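Local coordinates for protein putative triphosphoribosyl-dephospho-coA synthase (Archaeoglobus fulgidus DSM 4304, PDB 3H9P) that is of unknown function but may bind ATP and act as a triphosphoribosyl-dephospho-CoA synthase, at residues A[60-65]-A[144-149]; A[81-86]-A[152-157]; A[200-205]-A[220-225]. All coordinates share one frame; numbering follows the deposited sequence.

Interaction 1: A[60-65]-A[144-149]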
ATOM      1  N   ALA A  60       8.666  12.506  -8.627  1.00 29.07           N
ATOM      2  CA  ALA A  60       8.922  13.377  -9.768  1.00 28.69           C
ATOM      3  C   ALA A  60       9.732  12.619 -10.832  1.00 28.71           C
ATOM      4  O   ALA A  60       9.335  12.601 -12.021  1.00 27.72           O
ATOM      5  CB  ALA A  60       9.591  14.639  -9.341  1.00 27.40           C
ATOM      6  N   PHE A  61      10.807  11.938 -10.402  1.00 28.37           N
ATOM      7  CA  PHE A  61      11.659  11.138 -11.339  1.00 29.19           C
ATOM      8  C   PHE A  61      10.995   9.950 -11.979  1.00 29.17           C
ATOM      9  O   PHE A  61      11.246   9.602 -13.174  1.00 29.43           O
ATOM     10  CB  PHE A  61      12.925  10.661 -10.620  1.00 29.94           C
ATOM     11  CG  PHE A  61      13.812  11.790 -10.150  1.00 30.72           C
ATOM     12  CD1 PHE A  61      13.998  12.929 -10.945  1.00 30.78           C
ATOM     13  CD2 PHE A  61      14.504  11.683  -8.973  1.00 33.99           C
ATOM     14  CE1 PHE A  61      14.835  13.934 -10.568  1.00 30.20           C
ATOM     15  CE2 PHE A  61      15.362  12.699  -8.564  1.00 37.06           C
ATOM     16  CZ  PHE A  61      15.517  13.840  -9.377  1.00 36.66           C
ATOM     17  N   LEU A  62      10.154   9.289 -11.190  1.00 29.32           N
ATOM     18  CA  LEU A  62       9.415   8.141 -11.710  1.00 28.61           C
ATOM     19  C   LEU A  62       8.392   8.607 -12.766  1.00 28.24           C
ATOM     20  O   LEU A  62       8.061   7.867 -13.686  1.00 27.39           O
ATOM     21  CB  LEU A  62       8.740   7.378 -10.565  1.00 28.16           C
ATOM     22  CG  LEU A  62       7.920   6.129 -10.846  1.00 29.76           C
ATOM     23  CD1 LEU A  62       8.695   5.048 -11.658  1.00 28.29           C
ATOM     24  CD2 LEU A  62       7.355   5.572  -9.510  1.00 27.74           C
ATOM     25  N   LEU A  63       7.884   9.822 -12.593  1.00 27.75           N
ATOM     26  CA  LEU A  63       6.999  10.441 -13.566  1.00 29.14           C
ATOM     27  C   LEU A  63       7.794  10.941 -14.782  1.00 30.38           C
ATOM     28  O   LEU A  63       7.414  10.680 -15.949  1.00 31.32           O
ATOM     29  CB  LEU A  63       6.191  11.602 -12.953  1.00 28.85           C
ATOM     30  CG  LEU A  63       5.008  11.323 -12.007  1.00 28.09           C
ATOM     31  CD1 LEU A  63       4.507  12.601 -11.308  1.00 24.50           C
ATOM     32  CD2 LEU A  63       3.839  10.632 -12.774  1.00 23.56           C
ATOM     33  N   LEU A  64       8.904  11.617 -14.532  1.00 29.82           N
ATOM     34  CA  LEU A  64       9.601  12.314 -15.638  1.00 30.12           C
ATOM     35  C   LEU A  64      10.444  11.445 -16.521  1.00 30.15           C
ATOM     36  O   LEU A  64      10.482  11.654 -17.708  1.00 31.77           O
ATOM     37  CB  LEU A  64      10.469  13.450 -15.108  1.00 30.16           C
ATOM     38  CG  LEU A  64       9.691  14.664 -14.582  1.00 30.77           C
ATOM     39  CD1 LEU A  64      10.663  15.439 -13.669  1.00 33.38           C
ATOM     40  CD2 LEU A  64       9.152  15.559 -15.707  1.00 28.32           C
ATOM     41  N   VAL A  65      11.114  10.453 -15.947  1.00 29.55           N
ATOM     42  CA  VAL A  65      11.986   9.632 -16.743  1.00 28.57           C
ATOM     43  C   VAL A  65      11.265   8.952 -17.927  1.00 28.66           C
ATOM     44  O   VAL A  65      11.796   8.929 -19.044  1.00 29.15           O
ATOM     45  CB  VAL A  65      12.816   8.676 -15.806  1.00 28.40           C
ATOM     46  CG1 VAL A  65      13.494   7.611 -16.565  1.00 25.98           C
ATOM     47  CG2 VAL A  65      13.811   9.508 -15.000  1.00 25.37           C
ATOM     48  N   ASN A 144      -2.839   5.470  -5.508  1.00 26.47           N
ATOM     49  CA  ASN A 144      -1.489   5.712  -6.016  1.00 25.50           C
ATOM     50  C   ASN A 144      -1.521   6.459  -7.369  1.00 24.89           C
ATOM     51  O   ASN A 144      -1.638   5.859  -8.443  1.00 25.02           O
ATOM     52  CB  ASN A 144      -0.726   4.375  -6.102  1.00 24.92           C
ATOM     53  CG  ASN A 144       0.755   4.554  -6.364  1.00 24.46           C
ATOM     54  OD1 ASN A 144       1.184   5.566  -6.913  1.00 24.90           O
ATOM     55  ND2 ASN A 144       1.540   3.542  -6.021  1.00 23.74           N
ATOM     56  N   LEU A 145      -1.424   7.774  -7.299  1.00 25.33           N
ATOM     57  CA  LEU A 145      -1.535   8.655  -8.476  1.00 25.49           C
ATOM     58  C   LEU A 145      -0.419   8.478  -9.514  1.00 25.49           C
ATOM     59  O   LEU A 145      -0.663   8.521 -10.722  1.00 26.40           O
ATOM     60  CB  LEU A 145      -1.659  10.130  -8.028  1.00 25.21           C
ATOM     61  CG  LEU A 145      -2.785  10.542  -7.059  1.00 24.82           C
ATOM     62  CD1 LEU A 145      -2.640  12.017  -6.691  1.00 24.77           C
ATOM     63  CD2 LEU A 145      -4.201  10.300  -7.599  1.00 24.57           C
ATOM     64  N   ILE A 146       0.805   8.223  -9.078  1.00 26.36           N
ATOM     65  CA  ILE A 146       1.916   8.125 -10.039  1.00 26.27           C
ATOM     66  C   ILE A 146       1.785   6.829 -10.833  1.00 26.92           C
ATOM     67  O   ILE A 146       2.019   6.823 -12.059  1.00 26.36           O
ATOM     68  CB  ILE A 146       3.300   8.277  -9.338  1.00 26.65           C
ATOM     69  CG1 ILE A 146       3.524   9.741  -8.964  1.00 27.80           C
ATOM     70  CG2 ILE A 146       4.497   7.732 -10.181  1.00 23.74           C
ATOM     71  CD1 ILE A 146       4.475   9.916  -7.744  1.00 28.17           C
ATOM     72  N   ALA A 147       1.384   5.758 -10.133  1.00 27.52           N
ATOM     73  CA  ALA A 147       1.188   4.409 -10.730  1.00 28.39           C
ATOM     74  C   ALA A 147       0.168   4.447 -11.864  1.00 28.33           C
ATOM     75  O   ALA A 147       0.357   3.910 -12.953  1.00 28.88           O
ATOM     76  CB  ALA A 147       0.711   3.424  -9.640  1.00 27.81           C
ATOM     77  N   ARG A 148      -0.927   5.108 -11.545  1.00 28.17           N
ATOM     78  CA  ARG A 148      -2.046   5.384 -12.429  1.00 27.54           C
ATOM     79  C   ARG A 148      -1.676   6.239 -13.664  1.00 27.31           C
ATOM     80  O   ARG A 148      -2.154   5.961 -14.754  1.00 28.24           O
ATOM     81  CB  ARG A 148      -3.090   6.044 -11.544  1.00 26.83           C
ATOM     82  CG  ARG A 148      -4.171   6.889 -12.166  1.00 28.54           C
ATOM     83  CD  ARG A 148      -5.258   6.804 -11.166  1.00 30.84           C
ATOM     84  NE  ARG A 148      -5.885   8.064 -10.864  1.00 31.99           N
ATOM     85  CZ  ARG A 148      -6.513   8.299  -9.725  1.00 30.44           C
ATOM     86  NH1 ARG A 148      -6.533   7.371  -8.771  1.00 30.20           N
ATOM     87  NH2 ARG A 148      -7.097   9.471  -9.539  1.00 30.26           N
ATOM     88  N   GLU A 149      -0.831   7.258 -13.496  1.00 27.53           N
ATOM     89  CA  GLU A 149      -0.184   7.951 -14.627  1.00 28.15           C
ATOM     90  C   GLU A 149       0.696   7.010 -15.475  1.00 28.54           C
ATOM     91  O   GLU A 149       0.789   7.148 -16.706  1.00 28.63           O
ATOM     92  CB  GLU A 149       0.725   9.089 -14.111  1.00 27.24           C
ATOM     93  CG  GLU A 149      -0.027  10.236 -13.485  1.00 30.72           C
ATOM     94  CD  GLU A 149      -0.808  11.030 -14.509  1.00 33.09           C
ATOM     95  OE1 GLU A 149      -0.226  11.890 -15.194  1.00 35.59           O
ATOM     96  OE2 GLU A 149      -2.003  10.776 -14.644  1.00 36.28           O
TER
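Ile-146 lays both branches of its side chain against two consecutive leucines of the 60-65 helix. Its CG2 meets the end of Leu-62, 3.6 Å from Leu-62 CD2. Its CG1 lies mainly against Leu-63, 3.7 Å from Leu-63 CG. The torsion about CA-CB divides the work: CG2 is anti to the backbone N and CG1 is anti to the carbonyl carbon (chi1 -74°). Leu-63 CD2 runs on past the isoleucine to the CB of Glu-149, 3.7 Å away. Only the aliphatic base of the glutamate takes part. Its chain bends at chi2, and the carboxylate bonds to Ile-156 N and Ser-157 OG, so its buried oxygens are satisfied. No hydrogen bond joins the two segments. Asn-144 marks the start of the second helix: Asn-144 OD1 is the N-cap acceptor for Ala-147 N, at 3.2 Å, with the donor well above the amide carbonyl plane. The helix segments run almost parallel, 8° apart, with axes 10.1 Å from each other. The contact lies near the centre of the chain. Helix 230-246 borders it through Asp-234 and Ser-238, which touch Leu-63, while helix 36-46 packs on Phe-61 and Val-65, and helix 24-33 on Val-65.

Interaction 2: A[81-86]-A[152-157]; sequences EAARNR and DGFKIS
The polar part of the contact belongs to Arg-84, whose guanidinium lies with one face over the backbone of Asp-152 and Gly-153. The carbonyl carbon of Asp-152 sits over the centre of the group, 3.7 Å from Arg-84 CZ. Gly-153 N is nearer the rim, 3.6 Å from Arg-84 NE. The arginine chain leaves with Arg-84 CG opposite the backbone N (chi1 175°) and then bends at chi3, which brings the group there. Its NH2 gives a hydrogen bond to the carbonyl O of Val-151, at the end of helix 145-151. A positive group at this C-terminal end probably interacts favourably with the helix dipole. No salt bridge forms with Asp-152, as the carboxylate is turned elsewhere.

The apolar part is small. Ala-83 CB approaches the Phe-154 ring obliquely, 4.0 Å from CE2. Leu-63, Pro-66 and Leu-67 of helix 58-68 also touch this ring.

Within the turn, Asp-152 OD1 accepts from Lys-155 N at 3.1 Å in a nearly straight bond. Gly-153 has a left-handed backbone (phi 80°), where a side chain would press on the preceding carbonyl O. This is an Asx motif in a short link between two helices, with Phe-154 at the N-cap position of helix 155-167.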
ATOM      1  N   GLU A  81       1.785   9.104 -24.869  1.00 29.54           N
ATOM      2  CA  GLU A  81       1.514   7.832 -25.560  1.00 29.93           C
ATOM      3  C   GLU A  81       2.762   6.978 -25.785  1.00 29.50           C
ATOM      4  O   GLU A  81       2.730   5.773 -25.586  1.00 29.09           O
ATOM      5  CB  GLU A  81       0.777   8.041 -26.922  1.00 30.58           C
ATOM      6  CG  GLU A  81       0.393   6.715 -27.624  1.00 35.15           C
ATOM      7  CD  GLU A  81      -0.348   6.829 -28.989  1.00 44.34           C
ATOM      8  OE1 GLU A  81      -0.409   7.928 -29.615  1.00 48.02           O
ATOM      9  OE2 GLU A  81      -0.878   5.778 -29.448  1.00 44.55           O
ATOM     10  N   ALA A  82       3.849   7.605 -26.228  1.00 29.35           N
ATOM     11  CA  ALA A  82       5.088   6.883 -26.509  1.00 28.97           C
ATOM     12  C   ALA A  82       5.711   6.418 -25.209  1.00 29.07           C
ATOM     13  O   ALA A  82       6.318   5.351 -25.156  1.00 28.91           O
ATOM     14  CB  ALA A  82       6.059   7.792 -27.277  1.00 28.96           C
ATOM     15  N   ALA A  83       5.575   7.239 -24.163  1.00 29.21           N
ATOM     16  CA  ALA A  83       6.073   6.880 -22.810  1.00 29.30           C
ATOM     17  C   ALA A  83       5.292   5.681 -22.251  1.00 29.03           C
ATOM     18  O   ALA A  83       5.862   4.747 -21.724  1.00 28.58           O
ATOM     19  CB  ALA A  83       5.994   8.088 -21.854  1.00 27.44           C
ATOM     20  N   ARG A  84       3.975   5.695 -22.406  1.00 29.97           N
ATOM     21  CA  ARG A  84       3.181   4.523 -22.014  1.00 30.99           C
ATOM     22  C   ARG A  84       3.633   3.276 -22.790  1.00 31.04           C
ATOM     23  O   ARG A  84       3.775   2.198 -22.211  1.00 30.75           O
ATOM     24  CB  ARG A  84       1.709   4.771 -22.260  1.00 30.96           C
ATOM     25  CG  ARG A  84       0.845   3.581 -21.996  1.00 33.51           C
ATOM     26  CD  ARG A  84      -0.568   3.964 -22.241  1.00 38.14           C
ATOM     27  NE  ARG A  84      -1.491   3.343 -21.317  1.00 41.72           N
ATOM     28  CZ  ARG A  84      -2.818   3.374 -21.474  1.00 46.60           C
ATOM     29  NH1 ARG A  84      -3.364   3.999 -22.528  1.00 47.01           N
ATOM     30  NH2 ARG A  84      -3.606   2.772 -20.584  1.00 46.40           N
ATOM     31  N   ASN A  85       3.834   3.431 -24.094  1.00 30.80           N
ATOM     32  CA  ASN A  85       4.319   2.345 -24.937  1.00 31.51           C
ATOM     33  C   ASN A  85       5.712   1.834 -24.519  1.00 30.72           C
ATOM     34  O   ASN A  85       5.925   0.636 -24.384  1.00 29.83           O
ATOM     35  CB  ASN A  85       4.299   2.779 -26.401  1.00 31.89           C
ATOM     36  CG  ASN A  85       2.864   2.870 -26.972  1.00 36.60           C
ATOM     37  OD1 ASN A  85       1.940   2.199 -26.489  1.00 40.76           O
ATOM     38  ND2 ASN A  85       2.682   3.686 -28.010  1.00 38.69           N
ATOM     39  N   ARG A  86       6.648   2.745 -24.269  1.00 29.81           N
ATOM     40  CA  ARG A  86       7.918   2.333 -23.721  1.00 29.78           C
ATOM     41  C   ARG A  86       7.778   1.654 -22.357  1.00 28.69           C
ATOM     42  O   ARG A  86       8.502   0.719 -22.054  1.00 28.63           O
ATOM     43  CB  ARG A  86       8.920   3.494 -23.660  1.00 30.24           C
ATOM     44  CG  ARG A  86       9.497   3.834 -25.004  1.00 33.58           C
ATOM     45  CD  ARG A  86      10.677   4.862 -24.920  1.00 38.38           C
ATOM     46  NE  ARG A  86      11.317   4.912 -26.235  1.00 41.30           N
ATOM     47  CZ  ARG A  86      10.933   5.727 -27.221  1.00 42.99           C
ATOM     48  NH1 ARG A  86       9.942   6.606 -27.035  1.00 43.12           N
ATOM     49  NH2 ARG A  86      11.542   5.661 -28.396  1.00 43.34           N
ATOM     50  N   ASP A 152      -2.043   4.723 -17.459  1.00 28.59           N
ATOM     51  CA  ASP A 152      -3.154   5.191 -18.257  1.00 28.56           C
ATOM     52  C   ASP A 152      -2.743   6.294 -19.189  1.00 27.93           C
ATOM     53  O   ASP A 152      -3.574   7.087 -19.557  1.00 28.07           O
ATOM     54  CB  ASP A 152      -4.291   5.734 -17.365  1.00 28.62           C
ATOM     55  CG  ASP A 152      -3.903   7.059 -16.594  1.00 31.11           C
ATOM     56  OD1 ASP A 152      -2.911   7.816 -16.917  1.00 31.74           O
ATOM     57  OD2 ASP A 152      -4.633   7.346 -15.627  1.00 34.03           O
ATOM     58  N   GLY A 153      -1.465   6.404 -19.515  1.00 28.13           N
ATOM     59  CA  GLY A 153      -1.026   7.449 -20.421  1.00 26.83           C
ATOM     60  C   GLY A 153      -0.846   8.835 -19.817  1.00 26.18           C
ATOM     61  O   GLY A 153      -0.941   9.821 -20.522  1.00 26.33           O
ATOM     62  N   PHE A 154      -0.597   8.939 -18.521  1.00 25.28           N
ATOM     63  CA  PHE A 154      -0.285  10.253 -17.951  1.00 25.20           C
ATOM     64  C   PHE A 154      -1.458  11.260 -18.039  1.00 25.84           C
ATOM     65  O   PHE A 154      -1.262  12.438 -18.328  1.00 25.61           O
ATOM     66  CB  PHE A 154       1.001  10.839 -18.590  1.00 24.52           C
ATOM     67  CG  PHE A 154       2.257  10.111 -18.180  1.00 22.53           C
ATOM     68  CD1 PHE A 154       2.977  10.516 -17.051  1.00 20.47           C
ATOM     69  CD2 PHE A 154       2.698   9.019 -18.903  1.00 20.19           C
ATOM     70  CE1 PHE A 154       4.090   9.839 -16.653  1.00 22.27           C
ATOM     71  CE2 PHE A 154       3.838   8.331 -18.523  1.00 23.20           C
ATOM     72  CZ  PHE A 154       4.548   8.741 -17.378  1.00 19.49           C
ATOM     73  N   LYS A 155      -2.662  10.798 -17.756  1.00 26.88           N
ATOM     74  CA  LYS A 155      -3.857  11.655 -17.856  1.00 28.35           C
ATOM     75  C   LYS A 155      -3.846  12.892 -16.926  1.00 28.45           C
ATOM     76  O   LYS A 155      -4.248  13.969 -17.339  1.00 28.62           O
ATOM     77  CB  LYS A 155      -5.120  10.837 -17.690  1.00 27.88           C
ATOM     78  CG  LYS A 155      -5.477  10.078 -18.987  1.00 31.08           C
ATOM     79  CD  LYS A 155      -6.251   8.788 -18.709  1.00 36.59           C
ATOM     80  CE  LYS A 155      -7.706   9.026 -18.304  1.00 40.66           C
ATOM     81  NZ  LYS A 155      -8.360   7.768 -17.748  1.00 43.22           N
ATOM     82  N   ILE A 156      -3.381  12.757 -15.698  1.00 28.25           N
ATOM     83  CA  ILE A 156      -3.261  13.932 -14.839  1.00 28.57           C
ATOM     84  C   ILE A 156      -2.245  14.968 -15.360  1.00 28.71           C
ATOM     85  O   ILE A 156      -2.515  16.158 -15.383  1.00 29.86           O
ATOM     86  CB  ILE A 156      -2.956  13.518 -13.388  1.00 28.41           C
ATOM     87  CG1 ILE A 156      -4.115  12.637 -12.881  1.00 27.88           C
ATOM     88  CG2 ILE A 156      -2.797  14.744 -12.516  1.00 28.27           C
ATOM     89  CD1 ILE A 156      -3.768  11.657 -11.702  1.00 26.20           C
ATOM     90  N   SER A 157      -1.107  14.514 -15.845  1.00 27.90           N
ATOM     91  CA  SER A 157      -0.083  15.403 -16.331  1.00 27.74           C
ATOM     92  C   SER A 157      -0.526  16.222 -17.538  1.00 27.10           C
ATOM     93  O   SER A 157      -0.218  17.414 -17.632  1.00 27.29           O
ATOM     94  CB  SER A 157       1.179  14.586 -16.675  1.00 27.17           C
ATOM     95  OG  SER A 157       1.621  13.915 -15.500  1.00 29.53           O
TER

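Interaction 3: A[200-205]-A[220-225]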
ATOM      1  N   GLU A 200      -7.981  13.882   2.590  1.00 34.06           N
ATOM      2  CA  GLU A 200      -9.221  14.389   1.966  1.00 35.01           C
ATOM      3  C   GLU A 200      -9.449  15.816   2.412  1.00 34.94           C
ATOM      4  O   GLU A 200      -9.959  16.645   1.657  1.00 34.76           O
ATOM      5  CB  GLU A 200     -10.430  13.537   2.359  1.00 35.05           C
ATOM      6  CG  GLU A 200     -11.232  13.041   1.180  1.00 37.28           C
ATOM      7  CD  GLU A 200     -10.916  11.589   0.831  1.00 41.47           C
ATOM      8  OE1 GLU A 200     -11.537  10.668   1.409  1.00 43.29           O
ATOM      9  OE2 GLU A 200     -10.048  11.351  -0.029  1.00 44.73           O
ATOM     10  N   LYS A 201      -9.029  16.106   3.638  1.00 35.45           N
ATOM     11  CA  LYS A 201      -9.277  17.414   4.213  1.00 36.42           C
ATOM     12  C   LYS A 201      -8.447  18.494   3.545  1.00 36.10           C
ATOM     13  O   LYS A 201      -8.870  19.633   3.476  1.00 37.26           O
ATOM     14  CB  LYS A 201      -9.039  17.407   5.718  1.00 36.35           C
ATOM     15  CG  LYS A 201      -9.903  18.413   6.442  1.00 38.69           C
ATOM     16  CD  LYS A 201     -11.298  17.903   6.757  1.00 39.39           C
ATOM     17  CE  LYS A 201     -11.913  18.700   7.905  1.00 40.12           C
ATOM     18  NZ  LYS A 201     -13.299  18.243   8.313  1.00 41.54           N
ATOM     19  N   ILE A 202      -7.265  18.124   3.055  1.00 36.44           N
ATOM     20  CA  ILE A 202      -6.382  19.016   2.300  1.00 35.15           C
ATOM     21  C   ILE A 202      -7.064  19.476   1.047  1.00 34.36           C
ATOM     22  O   ILE A 202      -7.012  20.647   0.707  1.00 33.82           O
ATOM     23  CB  ILE A 202      -5.055  18.315   1.907  1.00 36.08           C
ATOM     24  CG1 ILE A 202      -4.317  17.821   3.154  1.00 37.08           C
ATOM     25  CG2 ILE A 202      -4.119  19.252   1.064  1.00 32.98           C
ATOM     26  CD1 ILE A 202      -4.065  18.889   4.130  1.00 39.97           C
ATOM     27  N   THR A 203      -7.706  18.555   0.339  1.00 34.47           N
ATOM     28  CA  THR A 203      -8.385  18.952  -0.876  1.00 34.06           C
ATOM     29  C   THR A 203      -9.411  20.031  -0.540  1.00 33.61           C
ATOM     30  O   THR A 203      -9.481  21.041  -1.238  1.00 33.60           O
ATOM     31  CB  THR A 203      -8.998  17.789  -1.620  1.00 34.04           C
ATOM     32  OG1 THR A 203     -10.065  17.269  -0.845  1.00 34.90           O
ATOM     33  CG2 THR A 203      -7.952  16.700  -1.858  1.00 34.08           C
ATOM     34  N   GLU A 204     -10.129  19.871   0.571  1.00 33.25           N
ATOM     35  CA  GLU A 204     -11.158  20.857   0.958  1.00 32.85           C
ATOM     36  C   GLU A 204     -10.565  22.190   1.392  1.00 32.44           C
ATOM     37  O   GLU A 204     -11.160  23.254   1.124  1.00 31.66           O
ATOM     38  CB  GLU A 204     -12.101  20.305   2.027  1.00 31.68           C
ATOM     39  CG  GLU A 204     -12.866  19.099   1.514  1.00 33.09           C
ATOM     40  CD  GLU A 204     -13.577  18.307   2.598  1.00 34.78           C
ATOM     41  OE1 GLU A 204     -13.217  18.467   3.780  1.00 35.77           O
ATOM     42  OE2 GLU A 204     -14.493  17.516   2.261  1.00 35.81           O
ATOM     43  N   TRP A 205      -9.413  22.128   2.071  1.00 31.77           N
ATOM     44  CA  TRP A 205      -8.742  23.355   2.505  1.00 32.06           C
ATOM     45  C   TRP A 205      -8.124  24.011   1.302  1.00 32.41           C
ATOM     46  O   TRP A 205      -8.179  25.235   1.163  1.00 32.46           O
ATOM     47  CB  TRP A 205      -7.653  23.091   3.544  1.00 32.70           C
ATOM     48  CG  TRP A 205      -8.154  22.468   4.818  1.00 34.66           C
ATOM     49  CD1 TRP A 205      -9.409  22.588   5.360  1.00 34.66           C
ATOM     50  CD2 TRP A 205      -7.410  21.637   5.711  1.00 34.24           C
ATOM     51  NE1 TRP A 205      -9.492  21.864   6.523  1.00 35.96           N
ATOM     52  CE2 TRP A 205      -8.279  21.274   6.766  1.00 36.23           C
ATOM     53  CE3 TRP A 205      -6.092  21.168   5.730  1.00 33.18           C
ATOM     54  CZ2 TRP A 205      -7.862  20.464   7.841  1.00 36.12           C
ATOM     55  CZ3 TRP A 205      -5.689  20.345   6.778  1.00 32.66           C
ATOM     56  CH2 TRP A 205      -6.571  20.000   7.816  1.00 34.72           C
ATOM     57  N   GLU A 220       1.640  26.594   6.087  1.00 33.81           N
ATOM     58  CA  GLU A 220       2.144  26.523   7.446  1.00 34.54           C
ATOM     59  C   GLU A 220       1.439  25.491   8.324  1.00 34.10           C
ATOM     60  O   GLU A 220       2.026  25.004   9.307  1.00 33.51           O
ATOM     61  CB  GLU A 220       2.109  27.894   8.112  1.00 34.26           C
ATOM     62  CG  GLU A 220       3.208  28.060   9.103  1.00 37.17           C
ATOM     63  CD  GLU A 220       2.911  29.134  10.129  1.00 38.63           C
ATOM     64  OE1 GLU A 220       2.595  30.281   9.722  1.00 38.78           O
ATOM     65  OE2 GLU A 220       2.995  28.818  11.342  1.00 40.42           O
ATOM     66  N   LYS A 221       0.188  25.171   7.989  1.00 33.63           N
ATOM     67  CA  LYS A 221      -0.523  24.140   8.747  1.00 34.06           C
ATOM     68  C   LYS A 221       0.012  22.756   8.388  1.00 33.67           C
ATOM     69  O   LYS A 221       0.279  21.929   9.264  1.00 33.13           O
ATOM     70  CB  LYS A 221      -2.029  24.199   8.530  1.00 33.90           C
ATOM     71  CG  LYS A 221      -2.779  23.333   9.547  1.00 36.05           C
ATOM     72  CD  LYS A 221      -3.933  22.527   8.906  1.00 39.76           C
ATOM     73  CE  LYS A 221      -4.617  21.653   9.947  1.00 39.46           C
ATOM     74  NZ  LYS A 221      -4.347  22.137  11.334  1.00 39.87           N
ATOM     75  N   LEU A 222       0.160  22.541   7.083  1.00 33.63           N
ATOM     76  CA  LEU A 222       0.787  21.360   6.514  1.00 34.01           C
ATOM     77  C   LEU A 222       2.189  21.112   7.087  1.00 33.96           C
ATOM     78  O   LEU A 222       2.541  19.977   7.426  1.00 33.68           O
ATOM     79  CB  LEU A 222       0.828  21.512   4.991  1.00 34.00           C
ATOM     80  CG  LEU A 222      -0.353  20.938   4.189  1.00 35.76           C
ATOM     81  CD1 LEU A 222      -1.693  21.058   4.909  1.00 35.85           C
ATOM     82  CD2 LEU A 222      -0.429  21.499   2.761  1.00 34.33           C
ATOM     83  N   LEU A 223       2.969  22.182   7.209  1.00 33.94           N
ATOM     84  CA  LEU A 223       4.279  22.109   7.849  1.00 34.15           C
ATOM     85  C   LEU A 223       4.215  21.758   9.341  1.00 34.23           C
ATOM     86  O   LEU A 223       4.815  20.765   9.761  1.00 34.74           O
ATOM     87  CB  LEU A 223       5.072  23.397   7.631  1.00 34.00           C
ATOM     88  CG  LEU A 223       6.557  23.272   7.974  1.00 35.01           C
ATOM     89  CD1 LEU A 223       7.222  22.239   7.071  1.00 35.58           C
ATOM     90  CD2 LEU A 223       7.255  24.616   7.866  1.00 34.53           C
ATOM     91  N   LYS A 224       3.506  22.550  10.144  1.00 33.83           N
ATOM     92  CA  LYS A 224       3.391  22.238  11.574  1.00 33.20           C
ATOM     93  C   LYS A 224       2.861  20.810  11.769  1.00 32.93           C
ATOM     94  O   LYS A 224       3.271  20.109  12.697  1.00 32.54           O
ATOM     95  CB  LYS A 224       2.520  23.256  12.310  1.00 32.68           C
ATOM     96  CG  LYS A 224       3.174  24.630  12.537  1.00 33.50           C
ATOM     97  CD  LYS A 224       3.873  24.772  13.939  1.00 32.00           C
ATOM     98  CE  LYS A 224       3.667  26.171  14.534  1.00 31.09           C
ATOM     99  NZ  LYS A 224       3.989  26.282  16.007  1.00 29.92           N
ATOM    100  N   ASP A 225       1.979  20.371  10.873  1.00 32.97           N
ATOM    101  CA  ASP A 225       1.471  19.008  10.928  1.00 33.11           C
ATOM    102  C   ASP A 225       2.438  17.930  10.447  1.00 33.41           C
ATOM    103  O   ASP A 225       2.244  16.758  10.777  1.00 33.75           O
ATOM    104  CB  ASP A 225       0.147  18.892  10.180  1.00 33.42           C
ATOM    105  CG  ASP A 225      -0.993  19.506  10.952  1.00 34.37           C
ATOM    106  OD1 ASP A 225      -0.764  19.914  12.104  1.00 35.70           O
ATOM    107  OD2 ASP A 225      -2.112  19.594  10.422  1.00 35.32           O
TER
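Asp-225 OD2 has two partners. Lys-221 NZ forms a salt bridge with it at 3.5 Å, one turn back on the same helix, and the hydroxyl of Tyr-198 hydrogen-bonds to it as well. On its way to the carboxylate, the lysine chain passes the indole of Trp-205 on the facing helix, crossing it at about a right angle. Lys-221 CE is 3.3 Å from Trp-205 CH2, and Lys-221 CD is 3.5 Å from Trp-205 CZ3. The methylenes, not the ammonium, touch the six-membered ring. Bends at chi2 and chi4 shape the lysine chain along this path. Nearby, Ile-202 CD1 meets Leu-222 CD1 at 3.3 Å, tighter than usual, so its exact fit is doubtful. Leu-222 CD1 also lies at the edge of the indole, 4.5 Å from Trp-205 CZ3. The ring also makes an edge-to-face pair with Tyr-198. Replacing Trp-205 with an alanine would probably leave the Lys-221 methylenes and the Tyr-198 ring without their aromatic neighbour. The segments run antiparallel at 158°, their axes 12.5 Å apart. Helices 196-208 and 212-225 follow each other in the chain as a helical hairpin, and Pro-229, in the loop before helix 230-246, touches Leu-222.

Interaction 1 is buried near the centre of the chain and is almost purely aliphatic. Interaction 2 lies about 10 Å away between centres and is only partly buried; there an arginine packs on backbone. The two are directly coupled: Glu-149 of interaction 1 bonds to the start of helix 155-167 in interaction 2. Interaction 1 joins helix 58-68 to helix 145-151; interaction 2 joins the next helix, 76-88, to the link and start of helix 155-167. Interaction 3 stands apart, about 22 Å from interaction 1 and 30 Å from interaction 2 between centres. It holds a local hairpin of neighbouring helices, whereas the other two bring together parts distant in sequence. Its chemistry mixes a small apolar centre with a lysine at the surface.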